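Local coordinates for tyrosine-protein phosphatase non-receptor type 18 (Homo sapiens, PDB 2OC3) that removes phosphate from phosphotyrosine in proteins, notably autophosphorylated tyrosine kinases, by means of the catalytic phosphatase domain contained in this chain, at residues 161-166 and 178-183; 111-116 and 144-149; 192-197 and 216-221. All coordinates share one frame; numbering follows the deposited sequence.

Contact 1: residues 161-166 and 178-183; sequences FCITLI and RTLKVT
I163 and V182 form a non-hydrogen-bonded pair in an antiparallel beta hairpin, their side chains next to each other and pointing the same way. At CB, I163 forks. One branch, CG2, stands anti to the backbone N and comes 4.2 Å from CD1 of L180. The other, CG1, lies beside the backbone N (chi1 -41°) and passes the carbonyl O of Y148. From there the tip methyl CD1 settles on the valine, 3.6 Å from CG1 and 3.9 Å from CG2 of V182, so it bears on both branches. CG1 of V182 is shared with the ring of F161, whose CD1 is 4.0 Å away. Further along this face CD1 of L165 touches CD2 of L180 at 3.9 Å. On the other face, K181 bends at chi3 (59°), which brings its CE to 4.1 Å from CB of T164. The pairs C162-T183 and T164-K181 each exchange two backbone hydrogen bonds; the one from K181 N to T164 O measures 2.8 Å and is nearly straight (173°). I166 N adds a fifth, to T179 O. The hairpin belongs to the mixed sheet of the phosphatase domain: I163 bonds on to L156 of strand 156-158, V182 to R189 of strand 187-196, and helix 116-125 packs on F161, I163 and V182, W120 touching the last two.

Contact 2: residues 111-116 and 144-149; sequences PLPHTL and RCERYW
C145 lays its SG against the ring of P111, 3.7 Å from CD. Its side chain is also about 6 Å from that of S234, a residue that probably binds substrate, so this packing lies close to the active site. E146 follows with the backbone bond of the contact: its N donates to P111 O at 3.0 Å, nearly along the C=O axis (171°). The glutamate chain then bends at chi2 (-61°), which sets its CD beside CG and CD of P113, the two side chains crossing obliquely; CG is 3.4 Å from CD of P113, a tight fit, while CB is 4.0 Å from CD2 of L116. OE2 pairs with K143. An alanine here would probably leave K143 without its carboxylate mate and open a gap beside the P113 ring, though CB would still meet L116. Segment 111-116 begins within the QGP motif of classical protein tyrosine phosphatases, and 144-149 corresponds to their KCxxYW motif, here RCERYW. R147 starts away from 111-116 at CB, lays its CG over the centre of the W149 ring and gives NH1 to W149 O at 2.9 Å; its own carbonyl O lies near CD2 of L116. CB of Y148 meets CD2 of L116 at 3.7 Å. With CG between the backbone N and the carbonyl carbon (chi1 55°), the Y148 ring brings CD2 to 3.8 Å from CG of P111, the proline crossing the tyrosine at about a right angle. The phenol OH is hydrogen-bonded to H232. W149 closes the segment by placing CE3 over the centre of one face of the Y148 ring.

Contact 3: residues 192-197 and 216-221; sequences YQLQYM and EEARRL
The strand 192-196, which carries Y192 and L194, and the helix 216-221, which carries E217, A218 and L221, run antiparallel at 176° with their axes 9.7 Å apart. This is helix-on-sheet packing in the alpha/beta fold of the phosphatase domain, on the sheet face opposite to the one that helix 116-125 packs on. Y192 and L221 meet through a CH-pi contact: methyl CD2 of L221 stands 3.8 Å from the centroid of the tyrosine ring and only 1° off its normal, squarely over the face. The second methyl, CD1, meets CB of Y192, also at 3.8 Å. Both branches of L221 therefore rest on one side chain, which lies across it at about a right angle. L194 fills the place next to them. Its CD1 lies against N, CA and CB of A218, 3.6 Å from CB; its CD2 touches CG of E217 at 4.1 Å. V130 of the adjacent strand packs on A218 and L221, and L177 of strand 175-184 on L194 and L221. Bent at chi2, E217 turns its carboxylate to R220 one helical turn on. The arginine grips it side-on with two nitrogens on the single atom OE1: NH2 at 2.9 Å, and NE at 3.0 Å from above the carboxylate plane, 44° out of it.

In the fold
From the N terminus the contacts come in series, none nested and none crossing. Contact 2 comes first, closing a loop that holds helix 116-125 and strand 130-133. Contact 1 then closes the hairpin of strands 161-170 and 175-184. Contact 3 closes a connection through D201, a probable substrate-binding residue, and sets helix 209-222 on strand 187-196. Strands 175-184 and 187-196 are sheet neighbours, joining contacts 1 and 3. R178 of contact 1 unites all three: NH1 probably hydrogen-bonds Q193 and Q195, while its guanidinium makes a cation-pi contact with W149. Y148 OH, probably bonded to Q193 NE2, also ties contact 2 to contact 3.

Contact 1: residues 161-166 and 178-183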
loop_
_atom_site.group_PDB
_atom_site.type_symbol
_atom_site.label_atom_id
_atom_site.label_comp_id
_atom_site.label_asym_id
_atom_site.label_seq_id
_atom_site.Cartn_x
_atom_site.Cartn_y
_atom_site.Cartn_z
ATOM N N PHE A 161 -7.457 20.227 -6.822
ATOM C CA PHE A 161 -6.061 19.796 -7.034
ATOM C C PHE A 161 -5.668 19.881 -8.496
ATOM O O PHE A 161 -6.409 19.432 -9.344
ATOM C CB PHE A 161 -5.863 18.361 -6.549
ATOM C CG PHE A 161 -6.010 18.196 -5.090
ATOM C CD1 PHE A 161 -4.935 18.343 -4.242
ATOM C CD2 PHE A 161 -7.244 17.921 -4.542
ATOM C CE1 PHE A 161 -5.115 18.221 -2.863
ATOM C CE2 PHE A 161 -7.399 17.753 -3.159
ATOM C CZ PHE A 161 -6.336 17.927 -2.341
ATOM N N CYS A 162 -4.481 20.419 -8.776
ATOM C CA CYS A 162 -3.915 20.459 -10.093
ATOM C C CYS A 162 -2.628 19.654 -10.027
ATOM O O CYS A 162 -1.718 20.006 -9.252
ATOM C CB CYS A 162 -3.660 21.906 -10.515
ATOM S SG CYS A 162 -2.905 21.994 -12.149
ATOM N N ILE A 163 -2.594 18.557 -10.775
ATOM C CA ILE A 163 -1.449 17.671 -10.823
ATOM C C ILE A 163 -0.689 17.904 -12.127
ATOM O O ILE A 163 -1.289 17.879 -13.198
ATOM C CB ILE A 163 -1.879 16.169 -10.757
ATOM C CG1 ILE A 163 -3.020 15.972 -9.740
ATOM C CG2 ILE A 163 -0.653 15.255 -10.491
ATOM C CD1 ILE A 163 -2.634 16.291 -8.327
ATOM N N THR A 164 0.615 18.159 -12.010
ATOM C CA THR A 164 1.495 18.375 -13.159
ATOM C C THR A 164 2.618 17.361 -13.176
ATOM O O THR A 164 3.190 17.057 -12.154
ATOM C CB THR A 164 2.088 19.785 -13.095
ATOM O OG1 THR A 164 1.022 20.747 -13.099
ATOM C CG2 THR A 164 2.984 20.064 -14.264
ATOM N N LEU A 165 2.903 16.828 -14.357
ATOM C CA LEU A 165 4.019 15.935 -14.535
ATOM C C LEU A 165 5.324 16.700 -14.779
ATOM O O LEU A 165 5.456 17.452 -15.778
ATOM C CB LEU A 165 3.748 14.956 -15.683
ATOM C CG LEU A 165 4.800 13.872 -15.876
ATOM C CD1 LEU A 165 4.798 12.847 -14.730
ATOM C CD2 LEU A 165 4.553 13.159 -17.194
ATOM N N ILE A 166 6.267 16.521 -13.871
ATOM C CA ILE A 166 7.593 17.132 -14.005
ATOM C C ILE A 166 8.568 16.223 -14.766
ATOM O O ILE A 166 9.305 16.699 -15.624
ATOM C CB ILE A 166 8.204 17.466 -12.616
ATOM C CG1 ILE A 166 7.284 18.377 -11.818
ATOM C CG2 ILE A 166 9.598 18.082 -12.738
ATOM C CD1 ILE A 166 6.897 19.701 -12.500
ATOM N N ARG A 178 7.471 8.616 -11.434
ATOM C CA ARG A 178 6.953 9.883 -11.844
ATOM C C ARG A 178 7.188 10.936 -10.778
ATOM O O ARG A 178 6.934 10.713 -9.600
ATOM C CB ARG A 178 5.463 9.802 -12.156
ATOM C CG ARG A 178 5.083 8.737 -13.191
ATOM C CD ARG A 178 3.693 8.910 -13.737
ATOM N NE ARG A 178 3.422 7.933 -14.806
ATOM C CZ ARG A 178 3.028 6.687 -14.580
ATOM N NH1 ARG A 178 2.775 6.265 -13.368
ATOM N NH2 ARG A 178 2.852 5.830 -15.591
ATOM N N THR A 179 7.653 12.100 -11.191
ATOM C CA THR A 179 7.862 13.228 -10.330
ATOM C C THR A 179 6.697 14.152 -10.630
ATOM O O THR A 179 6.531 14.623 -11.783
ATOM C CB THR A 179 9.194 13.931 -10.686
ATOM O OG1 THR A 179 10.263 12.968 -10.608
ATOM C CG2 THR A 179 9.465 15.100 -9.744
ATOM N N LEU A 180 5.865 14.402 -9.615
ATOM C CA LEU A 180 4.657 15.154 -9.778
ATOM C C LEU A 180 4.759 16.445 -8.989
ATOM O O LEU A 180 5.403 16.485 -7.939
ATOM C CB LEU A 180 3.466 14.365 -9.217
ATOM C CG LEU A 180 3.239 12.991 -9.812
ATOM C CD1 LEU A 180 2.023 12.265 -9.134
ATOM C CD2 LEU A 180 2.981 13.121 -11.316
ATOM N N LYS A 181 4.081 17.472 -9.493
ATOM C CA LYS A 181 3.841 18.720 -8.760
ATOM C C LYS A 181 2.355 18.707 -8.476
ATOM O O LYS A 181 1.558 18.586 -9.413
ATOM C CB LYS A 181 4.213 19.976 -9.572
ATOM C CG LYS A 181 3.750 21.276 -8.884
ATOM C CD LYS A 181 4.383 22.529 -9.470
ATOM C CE LYS A 181 4.059 22.639 -10.905
ATOM N NZ LYS A 181 4.460 24.004 -11.450
ATOM N N VAL A 182 1.984 18.813 -7.200
ATOM C CA VAL A 182 0.573 18.777 -6.770
ATOM C C VAL A 182 0.295 20.156 -6.150
ATOM O O VAL A 182 0.989 20.582 -5.213
ATOM C CB VAL A 182 0.328 17.678 -5.753
ATOM C CG1 VAL A 182 -1.114 17.707 -5.329
ATOM C CG2 VAL A 182 0.765 16.330 -6.333
ATOM N N THR A 183 -0.702 20.866 -6.684
ATOM C CA THR A 183 -1.046 22.217 -6.260
ATOM C C THR A 183 -2.454 22.231 -5.698
ATOM O O THR A 183 -3.390 21.756 -6.357
ATOM C CB THR A 183 -0.861 23.242 -7.385
ATOM O OG1 THR A 183 0.516 23.184 -7.803
ATOM C CG2 THR A 183 -1.227 24.649 -6.912
#

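Contact 2: residues 111-116 and 144-149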
loop_
_atom_site.group_PDB
_atom_site.type_symbol
_atom_site.label_atom_id
_atom_site.label_comp_id
_atom_site.label_asym_id
_atom_site.label_seq_id
_atom_site.Cartn_x
_atom_site.Cartn_y
_atom_site.Cartn_z
ATOM N N PRO A 111 -7.966 4.470 -6.822
ATOM C CA PRO A 111 -9.146 5.321 -6.840
ATOM C C PRO A 111 -10.063 5.121 -8.051
ATOM O O PRO A 111 -9.604 4.725 -9.145
ATOM C CB PRO A 111 -8.559 6.723 -6.789
ATOM C CG PRO A 111 -7.201 6.583 -7.274
ATOM C CD PRO A 111 -6.723 5.252 -6.822
ATOM N N LEU A 112 -11.353 5.387 -7.819
ATOM C CA LEU A 112 -12.377 5.364 -8.855
ATOM C C LEU A 112 -12.536 6.764 -9.428
ATOM O O LEU A 112 -12.060 7.738 -8.835
ATOM C CB LEU A 112 -13.700 4.944 -8.188
ATOM C CG LEU A 112 -13.717 3.537 -7.603
ATOM C CD1 LEU A 112 -14.813 3.424 -6.540
ATOM C CD2 LEU A 112 -13.978 2.510 -8.659
ATOM N N PRO A 113 -13.264 6.910 -10.550
ATOM C CA PRO A 113 -13.427 8.267 -11.065
ATOM C C PRO A 113 -13.963 9.273 -10.029
ATOM O O PRO A 113 -13.443 10.396 -9.895
ATOM C CB PRO A 113 -14.398 8.075 -12.260
ATOM C CG PRO A 113 -14.187 6.700 -12.673
ATOM C CD PRO A 113 -13.925 5.911 -11.402
ATOM N N HIS A 114 -14.928 8.809 -9.246
ATOM C CA HIS A 114 -15.537 9.633 -8.218
ATOM C C HIS A 114 -14.840 9.603 -6.858
ATOM O O HIS A 114 -15.340 10.246 -5.917
ATOM C CB HIS A 114 -17.005 9.268 -8.031
ATOM C CG HIS A 114 -17.247 7.813 -7.839
ATOM N ND1 HIS A 114 -17.116 6.893 -8.861
ATOM C CD2 HIS A 114 -17.589 7.104 -6.735
ATOM C CE1 HIS A 114 -17.383 5.686 -8.395
ATOM N NE2 HIS A 114 -17.669 5.788 -7.108
ATOM N N THR A 115 -13.712 8.886 -6.726
ATOM C CA THR A 115 -12.902 9.018 -5.505
ATOM C C THR A 115 -11.488 9.597 -5.749
ATOM O O THR A 115 -10.686 9.671 -4.824
ATOM C CB THR A 115 -12.809 7.748 -4.688
ATOM O OG1 THR A 115 -11.976 6.796 -5.360
ATOM C CG2 THR A 115 -14.194 7.157 -4.403
ATOM N N LEU A 116 -11.208 10.062 -6.966
ATOM C CA LEU A 116 -9.925 10.720 -7.280
ATOM C C LEU A 116 -9.641 11.878 -6.338
ATOM O O LEU A 116 -8.547 12.055 -5.824
ATOM C CB LEU A 116 -9.903 11.243 -8.715
ATOM C CG LEU A 116 -9.730 10.229 -9.836
ATOM C CD1 LEU A 116 -9.692 10.987 -11.179
ATOM C CD2 LEU A 116 -8.438 9.417 -9.698
ATOM N N ARG A 144 -8.766 -1.491 -13.299
ATOM C CA ARG A 144 -8.271 -1.768 -11.958
ATOM C C ARG A 144 -7.918 -0.499 -11.162
ATOM O O ARG A 144 -7.893 -0.539 -9.916
ATOM C CB ARG A 144 -7.046 -2.688 -12.050
ATOM C CG ARG A 144 -7.388 -4.087 -12.527
ATOM C CD ARG A 144 -8.267 -4.849 -11.527
ATOM N NE ARG A 144 -8.470 -6.237 -11.977
ATOM C CZ ARG A 144 -9.536 -6.982 -11.685
ATOM N NH1 ARG A 144 -10.559 -6.514 -10.974
ATOM N NH2 ARG A 144 -9.585 -8.213 -12.157
ATOM N N CYS A 145 -7.662 0.611 -11.839
ATOM C CA CYS A 145 -7.354 1.862 -11.174
ATOM C C CYS A 145 -7.529 3.003 -12.134
ATOM O O CYS A 145 -7.015 2.903 -13.266
ATOM C CB CYS A 145 -5.900 1.830 -10.690
ATOM S SG CYS A 145 -5.373 3.239 -9.662
ATOM N N GLU A 146 -8.146 4.099 -11.681
ATOM C CA GLU A 146 -8.133 5.313 -12.482
ATOM C C GLU A 146 -6.782 6.010 -12.477
ATOM O O GLU A 146 -6.085 6.033 -11.446
ATOM C CB GLU A 146 -9.222 6.267 -12.021
ATOM C CG GLU A 146 -10.593 5.716 -12.229
ATOM C CD GLU A 146 -10.907 5.440 -13.699
ATOM O OE1 GLU A 146 -10.752 6.383 -14.509
ATOM O OE2 GLU A 146 -11.221 4.294 -14.035
ATOM N N ARG A 147 -6.422 6.630 -13.592
ATOM C CA ARG A 147 -5.223 7.448 -13.655
ATOM C C ARG A 147 -5.470 8.690 -12.807
ATOM O O ARG A 147 -6.413 9.470 -13.052
ATOM C CB ARG A 147 -4.901 7.851 -15.091
ATOM C CG ARG A 147 -3.781 8.850 -15.140
ATOM C CD ARG A 147 -3.207 8.981 -16.519
ATOM N NE ARG A 147 -4.164 9.511 -17.487
ATOM C CZ ARG A 147 -4.440 10.807 -17.647
ATOM N NH1 ARG A 147 -3.894 11.743 -16.865
ATOM N NH2 ARG A 147 -5.313 11.190 -18.589
ATOM N N TYR A 148 -4.604 8.892 -11.821
ATOM C CA TYR A 148 -4.640 10.064 -10.958
ATOM C C TYR A 148 -3.452 10.973 -11.118
ATOM O O TYR A 148 -3.378 12.011 -10.447
ATOM C CB TYR A 148 -4.772 9.610 -9.523
ATOM C CG TYR A 148 -3.690 8.638 -9.074
ATOM C CD1 TYR A 148 -2.431 9.099 -8.643
ATOM C CD2 TYR A 148 -3.941 7.262 -9.003
ATOM C CE1 TYR A 148 -1.447 8.255 -8.218
ATOM C CE2 TYR A 148 -2.915 6.377 -8.587
ATOM C CZ TYR A 148 -1.687 6.889 -8.165
ATOM O OH TYR A 148 -0.715 6.059 -7.690
ATOM N N TRP A 149 -2.510 10.580 -11.962
ATOM C CA TRP A 149 -1.300 11.351 -12.285
ATOM C C TRP A 149 -1.496 12.034 -13.638
ATOM O O TRP A 149 -2.342 11.634 -14.448
ATOM C CB TRP A 149 -0.080 10.436 -12.290
ATOM C CG TRP A 149 -0.158 9.326 -13.279
ATOM C CD1 TRP A 149 0.286 9.352 -14.552
ATOM C CD2 TRP A 149 -0.753 8.011 -13.088
ATOM N NE1 TRP A 149 0.006 8.172 -15.185
ATOM C CE2 TRP A 149 -0.635 7.331 -14.310
ATOM C CE3 TRP A 149 -1.374 7.351 -12.013
ATOM C CZ2 TRP A 149 -1.063 6.043 -14.484
ATOM C CZ3 TRP A 149 -1.839 6.060 -12.208
ATOM C CH2 TRP A 149 -1.708 5.427 -13.441
#

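Contact 3: residues 192-197 and 216-221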
loop_
_atom_site.group_PDB
_atom_site.type_symbol
_atom_site.label_atom_id
_atom_site.label_comp_id
_atom_site.label_asym_id
_atom_site.label_seq_id
_atom_site.Cartn_x
_atom_site.Cartn_y
_atom_site.Cartn_z
ATOM N N TYR A 192 6.333 12.043 -5.328
ATOM C CA TYR A 192 6.875 10.997 -6.181
ATOM C C TYR A 192 5.955 9.811 -6.208
ATOM O O TYR A 192 5.491 9.390 -5.131
ATOM C CB TYR A 192 8.248 10.574 -5.671
ATOM C CG TYR A 192 9.311 11.671 -5.836
ATOM C CD1 TYR A 192 9.987 11.797 -7.035
ATOM C CD2 TYR A 192 9.605 12.567 -4.835
ATOM C CE1 TYR A 192 10.945 12.799 -7.241
ATOM C CE2 TYR A 192 10.577 13.605 -5.021
ATOM C CZ TYR A 192 11.240 13.681 -6.236
ATOM O OH TYR A 192 12.203 14.678 -6.459
ATOM N N GLN A 193 5.723 9.264 -7.396
ATOM C CA GLN A 193 4.919 8.041 -7.557
ATOM C C GLN A 193 5.729 6.965 -8.235
ATOM O O GLN A 193 6.286 7.181 -9.329
ATOM C CB GLN A 193 3.690 8.330 -8.395
ATOM C CG GLN A 193 2.730 7.133 -8.574
ATOM C CD GLN A 193 2.151 7.007 -9.963
ATOM O OE1 GLN A 193 2.677 7.580 -10.911
ATOM N NE2 GLN A 193 1.032 6.294 -10.092
ATOM N N LEU A 194 5.836 5.824 -7.575
ATOM C CA LEU A 194 6.476 4.683 -8.137
ATOM C C LEU A 194 5.411 3.709 -8.563
ATOM O O LEU A 194 4.518 3.441 -7.774
ATOM C CB LEU A 194 7.394 4.034 -7.138
ATOM C CG LEU A 194 8.692 4.768 -6.795
ATOM C CD1 LEU A 194 9.186 4.512 -5.338
ATOM C CD2 LEU A 194 9.760 4.412 -7.793
ATOM N N GLN A 195 5.482 3.204 -9.791
ATOM C CA GLN A 195 4.459 2.303 -10.307
ATOM C C GLN A 195 5.123 1.033 -10.780
ATOM O O GLN A 195 6.039 1.066 -11.582
ATOM C CB GLN A 195 3.668 2.930 -11.464
ATOM C CG GLN A 195 2.470 2.023 -11.857
ATOM C CD GLN A 195 1.701 2.475 -13.067
ATOM O OE1 GLN A 195 1.998 3.517 -13.671
ATOM N NE2 GLN A 195 0.688 1.676 -13.440
ATOM N N TYR A 196 4.695 -0.097 -10.253
ATOM C CA TYR A 196 5.126 -1.427 -10.678
ATOM C C TYR A 196 4.282 -1.756 -11.915
ATOM O O TYR A 196 3.039 -1.656 -11.879
ATOM C CB TYR A 196 4.902 -2.461 -9.542
ATOM C CG TYR A 196 5.716 -3.692 -9.747
ATOM C CD1 TYR A 196 6.883 -3.883 -9.052
ATOM C CD2 TYR A 196 5.364 -4.654 -10.684
ATOM C CE1 TYR A 196 7.688 -4.999 -9.289
ATOM C CE2 TYR A 196 6.157 -5.753 -10.929
ATOM C CZ TYR A 196 7.312 -5.922 -10.227
ATOM O OH TYR A 196 8.130 -7.031 -10.495
ATOM N N MET A 197 4.966 -2.086 -13.025
ATOM C CA MET A 197 4.347 -2.043 -14.356
ATOM C C MET A 197 3.985 -3.398 -14.953
ATOM O O MET A 197 3.314 -3.413 -15.983
ATOM C CB MET A 197 5.282 -1.319 -15.357
ATOM C CG MET A 197 5.656 0.069 -14.914
ATOM S SD MET A 197 4.293 1.203 -14.709
ATOM C CE MET A 197 3.890 1.473 -16.458
ATOM N N GLU A 216 13.593 0.238 -2.209
ATOM C CA GLU A 216 14.822 0.982 -1.946
ATOM C C GLU A 216 14.704 2.436 -2.410
ATOM O O GLU A 216 15.089 3.378 -1.699
ATOM C CB GLU A 216 16.024 0.299 -2.629
ATOM C CG GLU A 216 16.387 -1.081 -2.048
ATOM C CD GLU A 216 17.194 -1.963 -2.962
ATOM O OE1 GLU A 216 17.525 -1.574 -4.109
ATOM O OE2 GLU A 216 17.485 -3.111 -2.528
ATOM N N GLU A 217 14.189 2.634 -3.619
ATOM C CA GLU A 217 14.033 3.985 -4.123
ATOM C C GLU A 217 12.987 4.765 -3.336
ATOM O O GLU A 217 13.173 5.941 -3.024
ATOM C CB GLU A 217 13.674 3.955 -5.595
ATOM C CG GLU A 217 13.419 5.349 -6.209
ATOM C CD GLU A 217 14.597 6.330 -6.126
ATOM O OE1 GLU A 217 15.767 5.916 -6.107
ATOM O OE2 GLU A 217 14.351 7.555 -6.100
ATOM N N ALA A 218 11.865 4.143 -2.983
ATOM C CA ALA A 218 10.868 4.835 -2.184
ATOM C C ALA A 218 11.464 5.372 -0.901
ATOM O O ALA A 218 11.132 6.451 -0.462
ATOM C CB ALA A 218 9.688 3.908 -1.835
ATOM N N ARG A 219 12.306 4.550 -0.278
ATOM C CA ARG A 219 12.913 4.957 0.982
ATOM C C ARG A 219 13.911 6.083 0.804
ATOM O O ARG A 219 14.025 6.945 1.689
ATOM C CB ARG A 219 13.540 3.758 1.680
ATOM C CG ARG A 219 12.494 2.942 2.461
ATOM C CD ARG A 219 12.147 3.660 3.720
ATOM N NE ARG A 219 10.948 3.133 4.342
ATOM C CZ ARG A 219 10.247 3.775 5.260
ATOM N NH1 ARG A 219 10.591 5.002 5.658
ATOM N NH2 ARG A 219 9.155 3.192 5.763
ATOM N N ARG A 220 14.626 6.104 -0.315
ATOM C CA ARG A 220 15.517 7.249 -0.546
ATOM C C ARG A 220 14.704 8.526 -0.703
ATOM O O ARG A 220 15.087 9.582 -0.198
ATOM C CB ARG A 220 16.370 7.044 -1.795
ATOM C CG ARG A 220 17.467 6.010 -1.645
ATOM C CD ARG A 220 18.432 5.951 -2.798
ATOM N NE ARG A 220 17.828 5.325 -3.964
ATOM C CZ ARG A 220 17.927 4.029 -4.275
ATOM N NH1 ARG A 220 18.616 3.184 -3.519
ATOM N NH2 ARG A 220 17.367 3.580 -5.354
ATOM N N LEU A 221 13.586 8.448 -1.441
ATOM C CA LEU A 221 12.758 9.629 -1.694
ATOM C C LEU A 221 12.029 10.095 -0.446
ATOM O O LEU A 221 11.797 11.299 -0.268
ATOM C CB LEU A 221 11.742 9.347 -2.796
ATOM C CG LEU A 221 12.348 9.037 -4.152
ATOM C CD1 LEU A 221 11.332 8.378 -5.074
ATOM C CD2 LEU A 221 12.944 10.313 -4.819
#